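Local atomic coordinates of putative pilus assembly-related protein (Burkholderia pseudomallei, PDB entry 4DAD), a protein that is of unknown function but carries a CheY-like response regulator receiver domain, is probably related to pilus assembly, and may bind and hydrolyse ATP as a full-length protein. Residues D104-S107 with Q108-L111. Numbering follows the deposited sequence.
Sequences DASS and QTLL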
loop_
_atom_site.group_PDB
_atom_site.type_symbol
_atom_site.label_atom_id
_atom_site.label_comp_id
_atom_site.label_asym_id
_atom_site.label_seq_id
_atom_site.Cartn_x
_atom_site.Cartn_y
_atom_site.Cartn_z
ATOM N N ASP A 104 -2.349 1.616 -18.393
ATOM C CA ASP A 104 -1.140 0.803 -18.475
ATOM C C ASP A 104 -1.035 -0.081 -17.241
ATOM O O ASP A 104 -0.827 0.417 -16.133
ATOM C CB ASP A 104 0.082 1.745 -18.594
ATOM C CG ASP A 104 1.426 1.068 -18.668
ATOM O OD1 ASP A 104 1.975 0.736 -17.602
ATOM O OD2 ASP A 104 1.962 0.934 -19.792
ATOM N N ALA A 105 -1.195 -1.390 -17.418
ATOM C CA ALA A 105 -1.055 -2.295 -16.280
ATOM C C ALA A 105 0.297 -3.041 -16.366
ATOM O O ALA A 105 0.411 -4.161 -15.855
ATOM C CB ALA A 105 -2.233 -3.264 -16.204
ATOM N N SER A 106 1.335 -2.393 -16.978
ATOM C CA SER A 106 2.686 -2.959 -17.074
ATOM C C SER A 106 3.297 -3.092 -15.670
ATOM O O SER A 106 3.082 -2.219 -14.822
ATOM C CB SER A 106 3.585 -2.124 -17.985
ATOM O OG SER A 106 4.085 -0.939 -17.387
ATOM N N SER A 107 4.011 -4.208 -15.421
ATOM C CA SER A 107 4.638 -4.521 -14.138
ATOM C C SER A 107 5.390 -3.334 -13.553
ATOM O O SER A 107 5.165 -3.010 -12.386
ATOM C CB SER A 107 5.584 -5.706 -14.275
ATOM O OG SER A 107 4.898 -6.903 -13.952
ATOM N N GLN A 108 6.241 -2.667 -14.372
ATOM C CA GLN A 108 7.066 -1.533 -13.957
ATOM C C GLN A 108 6.241 -0.401 -13.370
ATOM O O GLN A 108 6.613 0.091 -12.309
ATOM C CB GLN A 108 7.953 -1.002 -15.097
ATOM C CG GLN A 108 9.062 -0.031 -14.629
ATOM C CD GLN A 108 10.013 -0.602 -13.583
ATOM O OE1 GLN A 108 10.524 -1.724 -13.704
ATOM N NE2 GLN A 108 10.284 0.170 -12.537
ATOM N N THR A 109 5.139 0.011 -14.024
ATOM C CA THR A 109 4.320 1.100 -13.486
ATOM C C THR A 109 3.587 0.631 -12.213
ATOM O O THR A 109 3.568 1.375 -11.239
ATOM C CB THR A 109 3.382 1.694 -14.542
ATOM O OG1 THR A 109 2.483 0.689 -15.015
ATOM C CG2 THR A 109 4.143 2.323 -15.688
ATOM N N LEU A 110 3.067 -0.606 -12.207
ATOM C CA LEU A 110 2.387 -1.238 -11.075
ATOM C C LEU A 110 3.286 -1.272 -9.799
ATOM O O LEU A 110 2.844 -0.903 -8.708
ATOM C CB LEU A 110 1.989 -2.661 -11.489
ATOM C CG LEU A 110 0.578 -3.128 -11.157
ATOM C CD1 LEU A 110 -0.471 -2.350 -11.948
ATOM C CD2 LEU A 110 0.436 -4.602 -11.444
ATOM N N LEU A 111 4.551 -1.665 -9.967
ATOM C CA LEU A 111 5.561 -1.735 -8.922
ATOM C C LEU A 111 6.040 -0.345 -8.502
ATOM O O LEU A 111 6.333 -0.150 -7.324
ATOM C CB LEU A 111 6.743 -2.575 -9.413
ATOM C CG LEU A 111 7.778 -2.968 -8.371
ATOM C CD1 LEU A 111 7.189 -3.924 -7.331
ATOM C CD2 LEU A 111 9.006 -3.525 -9.029
#
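Leu110 N donates to Ser106 O at 3.1 Å, nearly straight at 173°, and Leu111 N donates to Ser107 O at 2.8 Å; these are the first i to i+4 bonds of helix 107-114, which follows the loop. Ser106 is the N-cap residue.

The side chain of Thr109 reaches back from this turn to the loop. Thr109 OG1 lies 2.6 Å from Asp104 OD1 and 3.0 Å from Ser106 O. It sits between its own backbone N and carbonyl carbon (chi1 61°), which turns it toward both oxygens. Thr109 CG2, the methyl, lies beside the carboxylate, 3.3 Å from Asp104 OD1.

Asp104 OD1 gathers further bonds from the loop. Ser106 OG donates to Asp104 OD1 at 2.7 Å, on the syn side, where the other carboxylate oxygen lies. Ser106 N comes from above the carboxylate plane and closes an Asx turn, with a long bond of 3.3 Å to Asp104 OD1. With CG anti to the backbone N (chi1 179°), the Asp104 carboxylate extends toward Thr109 and Ser106. The two Ser106 donors probably help hold it in place, and the negative charge probably polarises the hydroxyls around it.

Residues 104-106 belong to the loop that links strand 97-102 to helix 107-114 in the alternating beta-alpha fold of a receiver domain, with its five-stranded parallel sheet in 2-1-3-4-5 order. The contact lies at the surface, where a second subunit packs on it. Ser107 OG is hydrogen-bonded to Ala105 O of that subunit, and the bond is repeated in the reverse sense. Leu110 is buried. Leu110 CB rests 3.3 Å from Ser107 O, and the leucine side chain packs on Leu110 of the second subunit.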